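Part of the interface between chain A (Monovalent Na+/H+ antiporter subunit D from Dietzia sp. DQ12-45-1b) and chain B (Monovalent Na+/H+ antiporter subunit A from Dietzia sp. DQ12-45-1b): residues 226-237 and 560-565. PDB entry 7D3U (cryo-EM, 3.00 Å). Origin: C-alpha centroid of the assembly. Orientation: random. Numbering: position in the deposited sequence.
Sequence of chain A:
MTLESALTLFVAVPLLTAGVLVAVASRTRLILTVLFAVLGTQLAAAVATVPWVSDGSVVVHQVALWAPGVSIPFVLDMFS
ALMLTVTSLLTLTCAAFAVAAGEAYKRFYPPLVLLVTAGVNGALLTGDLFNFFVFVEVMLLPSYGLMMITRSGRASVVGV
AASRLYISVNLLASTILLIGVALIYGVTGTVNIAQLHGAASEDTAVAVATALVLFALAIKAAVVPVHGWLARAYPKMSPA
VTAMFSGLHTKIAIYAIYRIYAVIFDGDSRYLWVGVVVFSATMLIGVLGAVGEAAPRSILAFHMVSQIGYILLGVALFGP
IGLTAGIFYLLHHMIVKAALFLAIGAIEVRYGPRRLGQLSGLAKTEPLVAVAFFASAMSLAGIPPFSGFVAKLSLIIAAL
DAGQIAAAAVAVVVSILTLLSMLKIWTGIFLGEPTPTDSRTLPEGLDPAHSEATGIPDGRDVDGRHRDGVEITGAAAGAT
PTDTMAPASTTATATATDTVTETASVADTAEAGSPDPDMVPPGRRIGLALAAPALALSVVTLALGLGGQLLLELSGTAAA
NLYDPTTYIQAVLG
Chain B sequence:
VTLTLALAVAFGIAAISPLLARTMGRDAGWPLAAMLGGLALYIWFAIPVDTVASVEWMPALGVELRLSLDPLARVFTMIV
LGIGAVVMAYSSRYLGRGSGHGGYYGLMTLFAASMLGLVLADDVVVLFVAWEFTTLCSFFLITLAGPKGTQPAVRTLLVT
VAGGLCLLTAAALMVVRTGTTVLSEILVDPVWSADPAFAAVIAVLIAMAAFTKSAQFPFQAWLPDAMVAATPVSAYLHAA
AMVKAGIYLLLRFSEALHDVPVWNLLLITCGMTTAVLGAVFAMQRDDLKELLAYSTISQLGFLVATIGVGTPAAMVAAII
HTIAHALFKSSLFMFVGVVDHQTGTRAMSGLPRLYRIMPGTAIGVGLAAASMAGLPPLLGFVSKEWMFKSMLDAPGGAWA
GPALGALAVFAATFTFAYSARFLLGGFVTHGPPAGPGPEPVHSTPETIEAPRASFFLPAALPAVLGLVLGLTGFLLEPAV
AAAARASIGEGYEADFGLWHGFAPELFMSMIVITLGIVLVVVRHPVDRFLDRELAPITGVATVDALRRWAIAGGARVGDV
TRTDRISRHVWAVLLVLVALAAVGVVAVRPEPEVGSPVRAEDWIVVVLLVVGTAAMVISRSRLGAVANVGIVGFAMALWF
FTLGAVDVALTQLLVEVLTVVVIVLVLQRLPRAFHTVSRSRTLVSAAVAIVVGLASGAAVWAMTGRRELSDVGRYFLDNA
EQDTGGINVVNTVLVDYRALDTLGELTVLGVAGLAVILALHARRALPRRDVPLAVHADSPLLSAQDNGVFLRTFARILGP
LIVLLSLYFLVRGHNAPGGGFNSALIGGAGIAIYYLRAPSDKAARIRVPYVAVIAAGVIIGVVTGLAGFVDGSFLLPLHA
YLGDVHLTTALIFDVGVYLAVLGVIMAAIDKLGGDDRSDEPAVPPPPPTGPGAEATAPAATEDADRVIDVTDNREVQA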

# COMPACT_ATOMS: atom_id res chain seq x y z
N VAL A 226 0.90 -10.42 5.54
CA VAL A 226 1.26 -9.98 4.19
C VAL A 226 1.50 -8.48 4.27
O VAL A 226 0.60 -7.66 4.06
CB VAL A 226 0.17 -10.34 3.17
CG1 VAL A 226 0.21 -11.82 2.91
CG2 VAL A 226 -1.21 -9.99 3.70
N HIS A 227 2.74 -8.10 4.54
CA HIS A 227 3.11 -6.69 4.67
C HIS A 227 4.39 -6.32 3.96
O HIS A 227 4.57 -5.13 3.64
CB HIS A 227 3.25 -6.31 6.15
CG HIS A 227 4.31 -7.08 6.87
ND1 HIS A 227 5.65 -6.79 6.75
CD2 HIS A 227 4.23 -8.13 7.72
CE1 HIS A 227 6.35 -7.63 7.49
NE2 HIS A 227 5.51 -8.45 8.09
N GLY A 228 5.30 -7.26 3.70
CA GLY A 228 6.56 -6.94 3.07
C GLY A 228 6.42 -6.35 1.68
O GLY A 228 7.33 -5.66 1.21
N TRP A 229 5.30 -6.60 1.01
CA TRP A 229 5.12 -6.06 -0.33
C TRP A 229 4.93 -4.55 -0.30
O TRP A 229 5.24 -3.87 -1.29
CB TRP A 229 3.93 -6.73 -1.01
CG TRP A 229 2.59 -6.27 -0.53
CD1 TRP A 229 1.80 -6.89 0.39
CD2 TRP A 229 1.88 -5.11 -0.97
NE1 TRP A 229 0.64 -6.18 0.57
CE2 TRP A 229 0.66 -5.08 -0.26
CE3 TRP A 229 2.15 -4.09 -1.88
CZ2 TRP A 229 -0.27 -4.07 -0.43
CZ3 TRP A 229 1.21 -3.10 -2.05
CH2 TRP A 229 0.02 -3.09 -1.33
N LEU A 230 4.43 -4.01 0.80
CA LEU A 230 4.24 -2.57 0.91
C LEU A 230 5.47 -1.85 1.44
O LEU A 230 5.72 -0.70 1.07
CB LEU A 230 3.04 -2.26 1.81
CG LEU A 230 2.61 -0.80 1.86
CD1 LEU A 230 1.11 -0.71 2.05
CD2 LEU A 230 3.33 -0.07 2.98
N ALA A 231 6.24 -2.51 2.31
CA ALA A 231 7.48 -1.92 2.80
C ALA A 231 8.57 -1.93 1.74
O ALA A 231 9.57 -1.21 1.90
CB ALA A 231 7.95 -2.66 4.05
N ARG A 232 8.42 -2.72 0.68
CA ARG A 232 9.42 -2.83 -0.37
C ARG A 232 8.93 -2.29 -1.71
O ARG A 232 9.54 -2.59 -2.74
CB ARG A 232 9.86 -4.28 -0.52
CG ARG A 232 10.37 -4.91 0.76
CD ARG A 232 11.66 -4.26 1.21
NE ARG A 232 12.71 -4.37 0.21
CZ ARG A 232 13.92 -3.83 0.32
NH1 ARG A 232 14.81 -3.99 -0.64
NH2 ARG A 232 14.23 -3.14 1.41
N ALA A 233 7.85 -1.52 -1.73
CA ALA A 233 7.35 -0.96 -2.98
C ALA A 233 7.15 0.54 -2.87
O ALA A 233 7.32 1.27 -3.86
CB ALA A 233 6.05 -1.64 -3.39
N TYR A 234 6.79 1.02 -1.69
CA TYR A 234 6.57 2.45 -1.49
C TYR A 234 7.87 3.23 -1.38
O TYR A 234 7.95 4.35 -1.91
CB TYR A 234 5.70 2.69 -0.25
CG TYR A 234 4.22 2.62 -0.52
CD1 TYR A 234 3.67 1.53 -1.17
CD2 TYR A 234 3.37 3.65 -0.13
CE1 TYR A 234 2.31 1.46 -1.42
CE2 TYR A 234 2.02 3.59 -0.38
CZ TYR A 234 1.49 2.49 -1.02
OH TYR A 234 0.14 2.42 -1.27
N PRO A 235 8.91 2.72 -0.71
CA PRO A 235 10.20 3.44 -0.73
C PRO A 235 10.73 3.69 -2.13
O PRO A 235 11.28 4.77 -2.40
CB PRO A 235 11.12 2.53 0.07
CG PRO A 235 10.23 1.86 1.02
CD PRO A 235 8.93 1.64 0.30
N LYS A 236 10.59 2.73 -3.03
CA LYS A 236 11.16 2.83 -4.37
C LYS A 236 10.18 3.46 -5.36
O LYS A 236 9.89 2.91 -6.42
CB LYS A 236 11.60 1.45 -4.84
CG LYS A 236 12.34 0.67 -3.77
CD LYS A 236 12.25 -0.82 -4.01
CE LYS A 236 12.57 -1.57 -2.74
NZ LYS A 236 13.57 -0.84 -1.91
N MET A 237 9.67 4.63 -5.00
CA MET A 237 8.78 5.39 -5.87
C MET A 237 9.12 6.87 -5.75
O MET A 237 9.82 7.29 -4.83
CB MET A 237 7.31 5.15 -5.54
CG MET A 237 6.80 3.78 -5.92
SD MET A 237 5.27 3.36 -5.08
CE MET A 237 4.45 4.94 -5.10
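Chain B 560-565: VTRTDR

The chain B segment from Val B560 to Arg B565 runs alongside the chain A segment as an irregular length of backbone, with no regular helix or strand of its own. It faces a short helix, Gly A228 to Ala A231, and the loop that follows. The two chains run in the same general sense along the contact: Thr B561 lies beside Gly A228, their CA atoms 5.0 Å apart, and further along Asp B564 lies beside Arg A232, with CA to CA 5.8 Å. An advance of four residues on chain A is thus matched by one of three on chain B. Together the two stretches bury 335 Å², most of it contributed by Arg A232, Thr B561 and Asp B564.

The backbone of chain B changes course several times within these six residues. Thr B561 (phi/psi -110/40) turns its CA-to-CB bond toward chain A, Arg B562 (-73/-49) and Thr B563 (-65/128) turn theirs away, and Asp B564 (-98/68) again points toward it. One weak hydrogen bond, from Arg B565 N to Thr B563 O at 3.3 Å, spans the end of this bend. On chain A, His A227 occupies the N-cap position and its O accepts from Leu A230 N at 3.1 Å, while Arg A232 is the first residue to depart from helical geometry.

The first part of the contact is close packing. Thr B561, in the p rotamer, sets OG1 3.4 Å from Gly A228 CA and turns its methyl group to the imidazole of His A227. The close approach depends on the absence of a side chain at Gly A228: a CB built there in ideal geometry would come within 2.4 Å of Thr B561 CB. The CA-to-CB bond of His A227 points sideways, but the end of its side chain comes nearer and meets the threonine methyl group.

The second part brings charged groups together, with Arg A232 at its centre. Its side chain, m at chi1, chi2 and chi3, runs past the carbonyl oxygens of Thr B561 and Arg B562 to Asp B564, where NH1 donates a hydrogen bond to OD2 at 3.0 Å with an N-H...O angle of 145°, as part of a salt bridge. The carboxylate oxygen lies at the edge of the guanidinium, near its plane, where the N-H groups point. Lys A236 approaches the same oxygen, with CE 3.2 Å from Asp B564 OD2 and a longer salt bridge from NZ to OD2 at 3.9 Å. A single carboxylate oxygen therefore faces two cationic side chains.

The remaining close contacts are not hydrogen bonds. Arg B562 O lies over one face of the Arg A232 guanidinium, 2.9 Å from NE, but the angle is poor because the N-H bonds lie in the guanidinium plane. The aliphatic part of the same side chain also meets backbone, with Arg A232 CG 3.5 Å from Thr B561 O. Two like charges come fairly close, Arg A232 NH2 and Arg B562 NH2 being 4.6 Å apart; both atoms are hydrogen-bonded elsewhere in the structure.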

# COMPACT_ATOMS: atom_id res chain seq x y z
N VAL B 560 12.91 -10.33 7.60
CA VAL B 560 12.10 -11.43 7.10
C VAL B 560 11.61 -11.14 5.69
O VAL B 560 11.63 -12.01 4.81
CB VAL B 560 10.93 -11.71 8.06
CG1 VAL B 560 9.91 -12.63 7.42
CG2 VAL B 560 11.44 -12.31 9.36
N THR B 561 11.19 -9.91 5.44
CA THR B 561 10.69 -9.48 4.14
C THR B 561 11.66 -8.51 3.47
O THR B 561 11.25 -7.52 2.85
CB THR B 561 9.31 -8.84 4.27
OG1 THR B 561 9.43 -7.54 4.86
CG2 THR B 561 8.42 -9.70 5.15
N ARG B 562 12.96 -8.77 3.60
CA ARG B 562 13.96 -7.86 3.05
C ARG B 562 14.00 -7.94 1.53
O ARG B 562 13.97 -6.92 0.84
CB ARG B 562 15.32 -8.16 3.65
CG ARG B 562 16.41 -7.18 3.25
CD ARG B 562 16.16 -5.82 3.85
NE ARG B 562 16.25 -5.84 5.31
CZ ARG B 562 16.25 -4.75 6.07
NH1 ARG B 562 16.33 -4.86 7.39
NH2 ARG B 562 16.17 -3.55 5.51
N THR B 563 14.09 -9.16 0.98
CA THR B 563 14.18 -9.32 -0.46
C THR B 563 12.91 -8.84 -1.14
O THR B 563 11.80 -9.25 -0.78
CB THR B 563 14.44 -10.78 -0.82
OG1 THR B 563 13.37 -11.59 -0.33
CG2 THR B 563 15.75 -11.25 -0.21
N ASP B 564 13.06 -7.96 -2.13
CA ASP B 564 11.92 -7.46 -2.89
C ASP B 564 11.79 -8.23 -4.20
O ASP B 564 11.99 -7.71 -5.29
CB ASP B 564 12.07 -5.96 -3.13
CG ASP B 564 13.45 -5.58 -3.58
OD1 ASP B 564 14.18 -6.45 -4.10
OD2 ASP B 564 13.83 -4.40 -3.41
N ARG B 565 11.43 -9.51 -4.06
CA ARG B 565 11.14 -10.35 -5.21
C ARG B 565 9.79 -11.02 -5.01
O ARG B 565 9.40 -11.34 -3.88
CB ARG B 565 12.23 -11.39 -5.44
CG ARG B 565 12.31 -12.51 -4.43
CD ARG B 565 13.56 -13.34 -4.70
NE ARG B 565 13.46 -14.69 -4.15
CZ ARG B 565 14.46 -15.56 -4.16
NH1 ARG B 565 15.63 -15.23 -4.69
NH2 ARG B 565 14.29 -16.77 -3.64